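Local coordinates for lipoprotein (Bacteroides vulgatus, PDB 3U6G) that is of unknown function but adopts an immunoglobulin-like beta fold and belongs with PLAT/LH2 and C2-like calcium-binding lipoproteins, at residues A[10-14]-A[71-75]; A[38-43]-A[62-66]; A[80-84]-A[110-114]. All blocks are in the same frame, centred on the assembly; numbering follows the deposited sequence. Where two conformers were deposited one is given.

Interaction 1: A[10-14]-A[71-75]; sequences HKIVI and FMTCA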
loop_
_atom_site.group_PDB
_atom_site.type_symbol
_atom_site.label_atom_id
_atom_site.label_comp_id
_atom_site.label_asym_id
_atom_site.label_seq_id
_atom_site.Cartn_x
_atom_site.Cartn_y
_atom_site.Cartn_z
ATOM N N HIS A 10 7.866 13.064 3.694
ATOM C CA HIS A 10 7.915 12.032 2.668
ATOM C C HIS A 10 6.948 12.417 1.566
ATOM O O HIS A 10 5.872 12.989 1.825
ATOM C CB HIS A 10 7.552 10.662 3.252
ATOM C CG HIS A 10 8.554 10.167 4.232
ATOM N ND1 HIS A 10 9.248 8.988 4.064
ATOM C CD2 HIS A 10 9.049 10.741 5.352
ATOM C CE1 HIS A 10 10.121 8.855 5.042
ATOM N NE2 HIS A 10 10.021 9.907 5.837
ATOM N N LYS A 11 7.325 12.098 0.331
ATOM C CA LYS A 11 6.502 12.453 -0.809
ATOM C C LYS A 11 6.578 11.392 -1.883
ATOM O O LYS A 11 7.640 10.813 -2.101
ATOM C CB LYS A 11 6.978 13.801 -1.377
ATOM C CG LYS A 11 6.175 14.303 -2.567
ATOM C CD LYS A 11 6.334 15.795 -2.806
ATOM C CE LYS A 11 7.711 16.154 -3.241
ATOM N NZ LYS A 11 7.754 17.603 -3.654
ATOM N N ILE A 12 5.458 11.201 -2.581
ATOM C CA ILE A 12 5.394 10.396 -3.785
ATOM C C ILE A 12 4.840 11.240 -4.917
ATOM O O ILE A 12 3.831 11.901 -4.770
ATOM C CB ILE A 12 4.458 9.174 -3.583
ATOM C CG1 ILE A 12 5.061 8.205 -2.566
ATOM C CG2 ILE A 12 4.138 8.473 -4.915
ATOM C CD1 ILE A 12 6.179 7.342 -3.074
ATOM N N VAL A 13 5.528 11.202 -6.047
ATOM C CA VAL A 13 5.051 11.817 -7.269
ATOM C C VAL A 13 4.833 10.725 -8.299
ATOM O O VAL A 13 5.682 9.860 -8.469
ATOM C CB VAL A 13 6.076 12.826 -7.827
ATOM C CG1 VAL A 13 5.647 13.285 -9.247
ATOM C CG2 VAL A 13 6.198 14.009 -6.897
ATOM N N ILE A 14 3.682 10.763 -8.973
ATOM C CA ILE A 14 3.386 9.814 -10.047
ATOM C C ILE A 14 3.135 10.572 -11.340
ATOM O O ILE A 14 2.383 11.552 -11.360
ATOM C CB ILE A 14 2.147 8.942 -9.720
ATOM C CG1 ILE A 14 2.360 8.217 -8.387
ATOM C CG2 ILE A 14 1.891 7.959 -10.841
ATOM C CD1 ILE A 14 1.131 7.566 -7.819
ATOM N N PHE A 71 8.123 6.824 6.969
ATOM C CA PHE A 71 7.885 5.861 5.919
ATOM C C PHE A 71 6.656 6.258 5.125
ATOM O O PHE A 71 5.683 6.741 5.693
ATOM C CB PHE A 71 7.640 4.500 6.552
ATOM C CG PHE A 71 7.419 3.375 5.575
ATOM C CD1 PHE A 71 8.422 2.969 4.709
ATOM C CD2 PHE A 71 6.219 2.682 5.570
ATOM C CE1 PHE A 71 8.230 1.915 3.819
ATOM C CE2 PHE A 71 6.011 1.609 4.684
ATOM C CZ PHE A 71 7.031 1.223 3.814
HETATM N N MSE A 72 6.709 6.034 3.809
HETATM C CA MSE A 72 5.588 6.252 2.916
HETATM C C MSE A 72 5.697 5.228 1.792
HETATM O O MSE A 72 6.794 4.890 1.368
HETATM C CB MSE A 72 5.568 7.690 2.361
HETATM C CG MSE A 72 4.188 8.234 1.717
HETATM SE SE MSE A 72 4.522 9.850 0.926
HETATM C CE MSE A 72 2.684 10.405 0.833
ATOM N N THR A 73 4.551 4.721 1.363
ATOM C CA THR A 73 4.441 3.668 0.343
ATOM C C THR A 73 3.397 4.006 -0.694
ATOM O O THR A 73 2.393 4.644 -0.364
ATOM C CB THR A 73 3.938 2.352 0.966
ATOM O OG1 THR A 73 2.694 2.576 1.662
ATOM C CG2 THR A 73 4.956 1.804 1.920
ATOM N N CYS A 74 3.605 3.548 -1.925
ATOM C CA CYS A 74 2.642 3.671 -2.994
ATOM C C CYS A 74 2.596 2.326 -3.694
ATOM O O CYS A 74 3.634 1.838 -4.172
ATOM C CB CYS A 74 3.073 4.763 -3.981
ATOM S SG CYS A 74 2.007 4.918 -5.442
ATOM N N ALA A 75 1.410 1.728 -3.707
ATOM C CA ALA A 75 1.141 0.488 -4.442
ATOM C C ALA A 75 0.167 0.777 -5.554
ATOM O O ALA A 75 -0.827 1.461 -5.367
ATOM C CB ALA A 75 0.574 -0.599 -3.515
#
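Strands 10-14 and 71-75 run nearly parallel, their axes 16° apart and 7.1 Å at closest approach, so they meet through side chains rather than backbone bonds. His10 opens the contact by pointing toward the partner: backbone Phe71 N lies over one face of the imidazole, 3.4 Å from His10 CE1, while ND1 and NE2 bond to Thr123 OG1 and Gln6 O. A polar ring is thus tolerated at this buried position. The CB atoms of His10 and Met72 are 3.7 Å apart. Met72, a selenomethionine in this crystal, is extended (t, t, t) and reaches across to the other backbone, bringing SE within 3.5 Å of His10 O and 3.6 Å of Lys11 N. Lys11 itself points away, where its ammonium makes a cation-pi contact with Tyr95. Ile12 turns inward again: CG1 packs on Met72 SE at 3.9 Å and CG2 on Cys74 CB at 4.0 Å, a branched apolar residue filling the space between them. After outward-facing Val13, Ile14 closes the row with CD1 3.7 Å from Cys74 SG. Of 71-75, Phe71, Thr73 and Ala75 pack on the second subunit. Two strands stacked face to face, each bonded to different neighbours, with mostly apolar side chains meeting between them, form the core of an immunoglobulin-like beta sandwich.

Interaction 2: A[38-43]-A[62-66]; sequences AKLYND and SCCTN
Segment 38-43 lies antiparallel to strand 62-65, with Tyr41 and Cys64 forming a hydrogen-bonded pair (CA-CA 5.3 Å), Tyr41 N to Cys64 O 2.8 Å and Cys64 N to Tyr41 O 3.0 Å. CA-H...O contacts extend this register, from Thr65 CA to Lys39 O (3.3 Å), Leu40 CA to Cys64 O (3.4 Å) and Cys63 CA to Tyr41 O (3.3 Å). Leu40 (-122/149) and Tyr41 (-138/145) are extended; Asp43 (-64/-19) leaves strand geometry. Within the immunoglobulin-like sandwich, strand 60-65 lies between 36-41 and 10-18, and 36-41 also pairs with 24-33 and 47-49. Among apolar contacts, Leu40 (m, t) turns to the buried face, its CB 3.9 Å from Cys63 SG. On the other face, Tyr41 CB (chi1 m) sits 4.0 Å from Cys64 SG (chi1 p), its ring lying along the partner, CE1 3.7 Å from Asn66 N. One water joins Tyr41 OH (2.8 Å) to Asn66 ND2 (2.9 Å), whose OD1 bonds to Asn68 N; another links Asp43 N (3.0 Å) to Ser62 O (2.9 Å).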
loop_
_atom_site.group_PDB
_atom_site.type_symbol
_atom_site.label_atom_id
_atom_site.label_comp_id
_atom_site.label_asym_id
_atom_site.label_seq_id
_atom_site.Cartn_x
_atom_site.Cartn_y
_atom_site.Cartn_z
ATOM N N ALA A 38 0.270 7.892 8.795
ATOM C CA ALA A 38 0.679 9.261 8.501
ATOM C C ALA A 38 -0.453 10.087 7.911
ATOM O O ALA A 38 -1.240 9.606 7.097
ATOM C CB ALA A 38 1.853 9.258 7.527
ATOM N N LYS A 39 -0.518 11.346 8.320
ATOM C CA LYS A 39 -1.419 12.287 7.666
ATOM C C LYS A 39 -0.875 12.584 6.271
ATOM O O LYS A 39 0.352 12.688 6.058
ATOM C CB LYS A 39 -1.591 13.558 8.495
ATOM C CG LYS A 39 -2.508 13.353 9.697
ATOM C CD LYS A 39 -2.467 14.525 10.635
ATOM C CE LYS A 39 -3.442 14.340 11.785
ATOM N NZ LYS A 39 -4.876 14.239 11.330
ATOM N N LEU A 40 -1.796 12.693 5.313
ATOM C CA LEU A 40 -1.456 12.848 3.911
ATOM C C LEU A 40 -2.059 14.144 3.351
ATOM O O LEU A 40 -3.154 14.536 3.733
ATOM C CB LEU A 40 -1.999 11.656 3.101
ATOM C CG LEU A 40 -1.555 10.265 3.563
ATOM C CD1 LEU A 40 -2.335 9.177 2.804
ATOM C CD2 LEU A 40 -0.054 10.059 3.453
ATOM N N TYR A 41 -1.360 14.725 2.385
ATOM C CA TYR A 41 -1.682 16.014 1.802
ATOM C C TYR A 41 -1.502 15.911 0.289
ATOM O O TYR A 41 -0.605 15.216 -0.182
ATOM C CB TYR A 41 -0.758 17.101 2.364
ATOM C CG TYR A 41 -0.833 17.215 3.873
ATOM C CD1 TYR A 41 -0.095 16.376 4.678
ATOM C CD2 TYR A 41 -1.653 18.144 4.491
ATOM C CE1 TYR A 41 -0.159 16.452 6.056
ATOM C CE2 TYR A 41 -1.735 18.231 5.882
ATOM C CZ TYR A 41 -0.975 17.373 6.653
ATOM O OH TYR A 41 -1.022 17.420 8.011
ATOM N N ASN A 42 -2.347 16.617 -0.458
ATOM C CA ASN A 42 -2.266 16.635 -1.917
ATOM C C ASN A 42 -1.257 17.658 -2.449
ATOM O O ASN A 42 -0.522 18.270 -1.683
ATOM C CB ASN A 42 -3.674 16.819 -2.518
ATOM C CG ASN A 42 -4.239 18.217 -2.327
ATOM O OD1 ASN A 42 -3.533 19.157 -1.962
ATOM N ND2 ASN A 42 -5.535 18.359 -2.603
ATOM N N ASP A 43 -1.216 17.831 -3.771
ATOM C CA ASP A 43 -0.223 18.705 -4.403
ATOM C C ASP A 43 -0.352 20.189 -4.028
ATOM O O ASP A 43 0.614 20.949 -4.176
ATOM C CB ASP A 43 -0.232 18.537 -5.937
ATOM C CG ASP A 43 -1.564 18.944 -6.574
ATOM O OD1 ASP A 43 -2.620 18.428 -6.143
ATOM O OD2 ASP A 43 -1.548 19.758 -7.521
ATOM N N SER A 62 0.743 14.159 -6.882
ATOM C CA SER A 62 1.660 13.974 -5.788
ATOM C C SER A 62 0.922 13.942 -4.466
ATOM O O SER A 62 -0.187 14.484 -4.330
ATOM C CB SER A 62 2.729 15.060 -5.783
ATOM O OG SER A 62 2.128 16.324 -5.747
ATOM N N CYS A 63 1.584 13.338 -3.493
ATOM C CA CYS A 63 1.050 13.162 -2.158
ATOM C C CYS A 63 2.230 13.258 -1.191
ATOM O O CYS A 63 3.280 12.696 -1.453
ATOM C CB CYS A 63 0.352 11.774 -2.052
ATOM S SG CYS A 63 -0.453 11.494 -0.451
ATOM N N CYS A 64 2.081 13.977 -0.081
ATOM C CA CYS A 64 3.140 14.050 0.911
ATOM C C CYS A 64 2.587 13.952 2.308
ATOM O O CYS A 64 1.368 14.033 2.519
ATOM C CB CYS A 64 3.960 15.343 0.762
ATOM S SG CYS A 64 3.050 16.845 1.187
ATOM N N THR A 65 3.505 13.777 3.246
ATOM C CA THR A 65 3.180 13.656 4.650
ATOM C C THR A 65 3.490 14.973 5.369
ATOM O O THR A 65 3.996 15.920 4.765
ATOM C CB THR A 65 4.013 12.529 5.303
ATOM O OG1 THR A 65 5.397 12.904 5.319
ATOM C CG2 THR A 65 3.829 11.188 4.574
ATOM N N ASN A 66 3.182 15.020 6.662
ATOM C CA ASN A 66 3.770 16.016 7.528
ATOM C C ASN A 66 5.204 15.607 7.851
ATOM O O ASN A 66 5.693 14.559 7.394
ATOM C CB ASN A 66 2.918 16.274 8.785
ATOM C CG ASN A 66 2.941 15.124 9.800
ATOM O OD1 ASN A 66 3.870 14.313 9.830
ATOM N ND2 ASN A 66 1.906 15.075 10.662
HETATM O O HOH W 1 -0.122 17.113 10.689
HETATM O O HOH W 2 -2.337 15.795 -5.690
#

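Interaction 3: A[80-84]-A[110-114]; sequences SISEA and TDGNT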
loop_
_atom_site.group_PDB
_atom_site.type_symbol
_atom_site.label_atom_id
_atom_site.label_comp_id
_atom_site.label_asym_id
_atom_site.label_seq_id
_atom_site.Cartn_x
_atom_site.Cartn_y
_atom_site.Cartn_z
ATOM N N SER A 80 -5.498 -3.179 -18.612
ATOM C CA SER A 80 -5.998 -2.844 -19.949
ATOM C C SER A 80 -6.594 -4.070 -20.619
ATOM O O SER A 80 -6.074 -5.182 -20.467
ATOM C CB SER A 80 -4.892 -2.261 -20.842
ATOM O OG SER A 80 -5.407 -1.928 -22.129
ATOM N N ILE A 81 -7.701 -3.859 -21.330
ATOM C CA ILE A 81 -8.283 -4.878 -22.211
ATOM C C ILE A 81 -8.183 -4.462 -23.682
ATOM O O ILE A 81 -8.827 -5.065 -24.542
ATOM C CB ILE A 81 -9.775 -5.149 -21.881
ATOM C CG1 ILE A 81 -10.592 -3.842 -21.926
ATOM C CG2 ILE A 81 -9.886 -5.842 -20.534
ATOM C CD1 ILE A 81 -12.096 -4.054 -22.083
ATOM N N SER A 82 -7.373 -3.439 -23.961
ATOM C CA SER A 82 -7.241 -2.880 -25.309
ATOM C C SER A 82 -6.583 -3.861 -26.272
ATOM O O SER A 82 -6.014 -4.880 -25.864
ATOM C CB SER A 82 -6.408 -1.589 -25.283
ATOM O OG SER A 82 -7.061 -0.542 -24.587
ATOM N N GLU A 83 -6.680 -3.544 -27.559
ATOM C CA GLU A 83 -5.971 -4.266 -28.609
ATOM C C GLU A 83 -4.464 -4.203 -28.362
ATOM O O GLU A 83 -3.987 -3.326 -27.625
ATOM C CB GLU A 83 -6.309 -3.666 -29.985
ATOM C CG GLU A 83 -5.828 -2.222 -30.196
ATOM C CD GLU A 83 -6.453 -1.558 -31.412
ATOM O OE1 GLU A 83 -6.881 -2.280 -32.340
ATOM O OE2 GLU A 83 -6.511 -0.311 -31.441
ATOM N N ALA A 84 -3.716 -5.120 -28.979
ATOM C CA ALA A 84 -2.258 -5.167 -28.833
ATOM C C ALA A 84 -1.600 -3.864 -29.300
ATOM O O ALA A 84 -2.126 -3.169 -30.168
ATOM C CB ALA A 84 -1.674 -6.369 -29.595
ATOM N N THR A 110 0.534 -3.422 -24.467
ATOM C CA THR A 110 -0.456 -4.492 -24.532
ATOM C C THR A 110 -0.135 -5.446 -25.683
ATOM O O THR A 110 0.427 -5.031 -26.708
ATOM C CB THR A 110 -1.881 -3.946 -24.698
ATOM O OG1 THR A 110 -1.959 -3.194 -25.919
ATOM C CG2 THR A 110 -2.277 -3.083 -23.474
ATOM N N ASP A 111 -0.458 -6.724 -25.488
ATOM C CA ASP A 111 -0.166 -7.767 -26.480
ATOM C C ASP A 111 -1.429 -8.459 -27.012
ATOM O O ASP A 111 -1.335 -9.469 -27.711
ATOM C CB ASP A 111 0.800 -8.811 -25.891
ATOM C CG ASP A 111 0.172 -9.648 -24.780
ATOM O OD1 ASP A 111 -1.021 -9.453 -24.471
ATOM O OD2 ASP A 111 0.879 -10.513 -24.220
ATOM N N GLY A 112 -2.603 -7.915 -26.688
ATOM C CA GLY A 112 -3.870 -8.476 -27.160
ATOM C C GLY A 112 -4.589 -9.284 -26.099
ATOM O O GLY A 112 -5.800 -9.461 -26.173
ATOM N N ASN A 113 -3.837 -9.800 -25.132
ATOM C CA ASN A 113 -4.421 -10.439 -23.968
ATOM C C ASN A 113 -4.703 -9.375 -22.919
ATOM O O ASN A 113 -4.220 -8.245 -23.021
ATOM C CB ASN A 113 -3.466 -11.479 -23.367
ATOM C CG ASN A 113 -3.172 -12.623 -24.314
ATOM O OD1 ASN A 113 -4.086 -13.243 -24.864
ATOM N ND2 ASN A 113 -1.889 -12.918 -24.504
ATOM N N THR A 114 -5.481 -9.747 -21.912
ATOM C CA THR A 114 -5.757 -8.898 -20.766
ATOM C C THR A 114 -4.445 -8.513 -20.094
ATOM O O THR A 114 -3.605 -9.392 -19.864
ATOM C CB THR A 114 -6.618 -9.677 -19.753
ATOM O OG1 THR A 114 -7.646 -10.393 -20.453
ATOM C CG2 THR A 114 -7.245 -8.752 -18.736
#
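Most striking here is how closely two irregular loops approach: the CA atoms of Ala84 and Gly112 are just 4.0 Å apart. Small residues make this possible. Ala84 CB lies 3.3 Å from Asp111 C and 3.4 Å from Gly112 N, leaving that buried amide without a partner. Gly112, at phi/psi 102/-24, adopts a conformation in which a CB would be jammed against the preceding carbonyl, so glycine suits the bend. The sole direct hydrogen bond between the segments comes from a side chain: Thr110 OG1 donates to Glu83 O at 2.7 Å and also takes the bond from Lys86 N, a double role that a short hydroxyl can play. Ala84 CA adds a contact of 3.4 Å to Thr110 O. Each loop is also braced internally. Ser82 N bonds to Ser80 OG (3.1 Å) in an ST turn, with that hydroxyl further bonded to Ser22 O, and Asn113 N bonds to Asp111 OD1 (2.9 Å) in an Asx turn. At the rim, Ile81 and Thr114 both pack on Phe5 of the second subunit. Such paired connections, each crossing from one sheet to the other, close one end of an immunoglobulin-like beta sandwich.

From the N terminus, strand 10-18 is met by strand 71-80, so interaction 1 closes the longest loop, some 56 residues. Interaction 2 (38-43 with 62-66) closes a shorter one nested inside it. The two touch: strand 60-65 pairs with strand 10-18 (His10 O 2.9 Å from Thr65 N), so core packing of one continues into strand pairing of the other. Interaction 3 follows in series, joining the turns after 71-80 and 99-109 and closing a 25-residue loop holding strands 87-96 and 99-109. Its centre is about 28 Å from interaction 1's and about 34 Å from interaction 2's, which lies on the opposite side of the chain's centre. Interactions 1 and 3 both contact the second subunit.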